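Local structure of nucleotide-binding protein, universal stress protein UspA family (Lactobacillus plantarum, 3S3T) at residues 6-11 / 27-32. The protein binds ATP and belongs to the universal stress protein family, though its precise cellular role is not established. Sequence-based numbering, arbitrary orientation.
Sequences TNILVP and NIAQRH. With ATP (adenosine-5'-triphosphate), chain I.
Within the first beta-alpha-beta unit of this universal stress protein fold, strand 7-11 meets the C-terminal part of helix 16-32 through Ile-8, which touches Ile-28 and Ala-29. Strand 7-11 is central in the five-stranded parallel sheet, between strands 35-43 and 111-115, and the CA atoms of Ile-8 and Ala-29 lie 7.1 Å apart. No hydrogen bond joins the two segments; all three touching residues are buried, the two segments bury 125 Å² between them, and the side-chain contacts are apolar. Every approach within 4.5 Å across the segments runs through one methyl, CD1 of Ile-8, which sits 3.6 Å from CG2 of Ile-28: the end of one chain meets the branch methyl of the other, and the two side chains cross at about a right angle. With CG1 anti to the carbonyl carbon (chi1 -57°) and the chain extended beyond it (chi2 171°), Ile-8 carries CD1 up to the helix. The same methyl lies 3.8 Å from the backbone N of Ala-29 and 4.2 Å from its CB. Ile-8 also packs on Leu-36 and Val-113 of the two flanking strands, and Ile-28 reaches Leu-111, so the helix also touches strand 111-115. At the far end of the strand Pro-11 belongs to the ATP pocket: its CB lies 3.3 Å from adenine N3, and its carbonyl O accepts a 2.7 Å hydrogen bond from the ribose O2' of ATP.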
loop_
_atom_site.group_PDB
_atom_site.type_symbol
_atom_site.label_atom_id
_atom_site.label_comp_id
_atom_site.label_asym_id
_atom_site.label_seq_id
_atom_site.Cartn_x
_atom_site.Cartn_y
_atom_site.Cartn_z
ATOM N N THR A 6 -19.048 21.320 0.800
ATOM C CA THR A 6 -20.125 21.678 1.701
ATOM C C THR A 6 -19.932 21.169 3.150
ATOM O O THR A 6 -20.475 21.760 4.079
ATOM C CB THR A 6 -21.444 21.107 1.211
ATOM O OG1 THR A 6 -21.387 19.676 1.268
ATOM C CG2 THR A 6 -21.752 21.567 -0.216
ATOM N N ASN A 7 -19.192 20.067 3.329
ATOM C CA ASN A 7 -19.111 19.360 4.609
ATOM C C ASN A 7 -17.784 18.632 4.716
ATOM O O ASN A 7 -17.642 17.547 4.160
ATOM C CB ASN A 7 -20.255 18.330 4.699
ATOM C CG ASN A 7 -21.608 18.977 4.818
ATOM O OD1 ASN A 7 -22.003 19.368 5.909
ATOM N ND2 ASN A 7 -22.330 19.079 3.708
ATOM N N ILE A 8 -16.830 19.226 5.422
ATOM C CA ILE A 8 -15.450 18.732 5.512
ATOM C C ILE A 8 -15.210 17.999 6.835
ATOM O O ILE A 8 -15.704 18.423 7.873
ATOM C CB ILE A 8 -14.444 19.919 5.408
ATOM C CG1 ILE A 8 -14.669 20.704 4.102
ATOM C CG2 ILE A 8 -12.944 19.459 5.489
ATOM C CD1 ILE A 8 -13.883 22.024 4.000
ATOM N N LEU A 9 -14.437 16.910 6.772
ATOM C CA LEU A 9 -14.063 16.126 7.923
ATOM C C LEU A 9 -12.553 16.199 8.052
ATOM O O LEU A 9 -11.821 16.031 7.061
ATOM C CB LEU A 9 -14.483 14.655 7.756
ATOM C CG LEU A 9 -14.182 13.731 8.949
ATOM C CD1 LEU A 9 -14.915 14.110 10.227
ATOM C CD2 LEU A 9 -14.559 12.318 8.562
ATOM N N VAL A 10 -12.089 16.522 9.250
ATOM C CA VAL A 10 -10.673 16.503 9.546
ATOM C C VAL A 10 -10.429 15.584 10.762
ATOM O O VAL A 10 -10.585 15.989 11.896
ATOM C CB VAL A 10 -10.041 17.898 9.701
ATOM C CG1 VAL A 10 -10.722 18.766 10.776
ATOM C CG2 VAL A 10 -8.539 17.729 9.955
ATOM N N PRO A 11 -10.077 14.312 10.494
ATOM C CA PRO A 11 -9.719 13.443 11.598
ATOM C C PRO A 11 -8.377 13.896 12.176
ATOM O O PRO A 11 -7.417 14.102 11.422
ATOM C CB PRO A 11 -9.666 12.047 10.949
ATOM C CG PRO A 11 -10.420 12.168 9.679
ATOM C CD PRO A 11 -10.115 13.580 9.227
ATOM N N ASN A 27 -8.819 26.623 6.903
ATOM C CA ASN A 27 -8.561 27.449 5.734
ATOM C C ASN A 27 -9.485 27.068 4.540
ATOM O O ASN A 27 -10.080 27.920 3.873
ATOM C CB ASN A 27 -7.096 27.233 5.396
ATOM C CG ASN A 27 -6.556 28.228 4.428
ATOM O OD1 ASN A 27 -7.289 29.036 3.835
ATOM N ND2 ASN A 27 -5.229 28.203 4.265
ATOM N N ILE A 28 -9.613 25.778 4.289
ATOM C CA ILE A 28 -10.465 25.290 3.212
ATOM C C ILE A 28 -11.921 25.602 3.554
ATOM O O ILE A 28 -12.675 26.064 2.694
ATOM C CB ILE A 28 -10.295 23.761 3.016
ATOM C CG1 ILE A 28 -8.858 23.415 2.600
ATOM C CG2 ILE A 28 -11.238 23.234 1.915
ATOM C CD1 ILE A 28 -8.549 21.902 2.622
ATOM N N ALA A 29 -12.280 25.363 4.815
ATOM C CA ALA A 29 -13.620 25.594 5.309
ATOM C C ALA A 29 -14.034 27.071 5.100
ATOM O O ALA A 29 -15.099 27.350 4.542
ATOM C CB ALA A 29 -13.716 25.187 6.774
ATOM N N GLN A 30 -13.161 27.985 5.526
ATOM C CA GLN A 30 -13.326 29.431 5.316
ATOM C C GLN A 30 -13.540 29.746 3.836
ATOM O O GLN A 30 -14.433 30.520 3.506
ATOM C CB GLN A 30 -12.112 30.209 5.878
ATOM C CG GLN A 30 -11.878 31.595 5.266
ATOM C CD GLN A 30 -10.941 32.443 6.096
ATOM O OE1 GLN A 30 -10.946 32.381 7.337
ATOM N NE2 GLN A 30 -10.124 33.250 5.418
ATOM N N ARG A 31 -12.744 29.152 2.947
ATOM C CA ARG A 31 -12.839 29.497 1.512
ATOM C C ARG A 31 -14.111 29.041 0.820
ATOM O O ARG A 31 -14.626 29.733 -0.066
ATOM C CB ARG A 31 -11.688 28.902 0.731
ATOM C CG ARG A 31 -10.635 29.875 0.387
ATOM C CD ARG A 31 -9.555 29.136 -0.402
ATOM N NE ARG A 31 -8.420 29.982 -0.770
ATOM C CZ ARG A 31 -7.614 30.612 0.093
ATOM N NH1 ARG A 31 -7.818 30.555 1.410
ATOM N NH2 ARG A 31 -6.586 31.324 -0.368
ATOM N N HIS A 32 -14.582 27.861 1.209
ATOM C CA HIS A 32 -15.745 27.233 0.600
ATOM C C HIS A 32 -17.012 27.528 1.400
ATOM O O HIS A 32 -18.126 27.151 1.006
ATOM C CB HIS A 32 -15.507 25.725 0.513
ATOM C CG HIS A 32 -14.500 25.334 -0.518
ATOM N ND1 HIS A 32 -14.857 24.796 -1.740
ATOM C CD2 HIS A 32 -13.147 25.392 -0.514
ATOM C CE1 HIS A 32 -13.765 24.547 -2.444
ATOM N NE2 HIS A 32 -12.717 24.921 -1.730
HETATM P PG ATP I . 1.044 4.394 11.676
HETATM O O1G ATP I . -0.143 4.472 12.608
HETATM O O2G ATP I . 2.239 3.768 12.328
HETATM O O3G ATP I . 0.794 3.732 10.327
HETATM P PB ATP I . 1.328 7.290 12.049
HETATM O O1B ATP I . 2.592 8.093 11.935
HETATM O O2B ATP I . 0.703 7.141 13.394
HETATM O O3B ATP I . 1.606 5.874 11.363
HETATM P PA ATP I . -1.276 7.799 10.862
HETATM O O1A ATP I . -1.891 7.051 12.004
HETATM O O2A ATP I . -1.600 7.284 9.521
HETATM O O3A ATP I . 0.301 7.951 10.983
HETATM O "O5'" ATP I . -1.817 9.342 11.012
HETATM C "C5'" ATP I . -1.977 10.134 9.836
HETATM C "C4'" ATP I . -3.163 11.088 10.002
HETATM O "O4'" ATP I . -4.281 10.245 10.252
HETATM C "C3'" ATP I . -3.068 12.001 11.214
HETATM O "O3'" ATP I . -2.316 13.176 10.961
HETATM C "C2'" ATP I . -4.538 12.210 11.481
HETATM O "O2'" ATP I . -4.993 13.182 10.550
HETATM C "C1'" ATP I . -5.168 10.858 11.174
HETATM N N9 ATP I . -5.328 10.042 12.376
HETATM C C8 ATP I . -4.450 9.119 12.877
HETATM N N7 ATP I . -4.922 8.580 14.024
HETATM C C5 ATP I . -6.104 9.165 14.247
HETATM C C6 ATP I . -7.112 9.072 15.297
HETATM N N6 ATP I . -6.906 8.211 16.314
HETATM N N1 ATP I . -8.241 9.860 15.196
HETATM C C2 ATP I . -8.388 10.698 14.158
HETATM N N3 ATP I . -7.491 10.876 13.178
HETATM C C4 ATP I . -6.364 10.131 13.182
#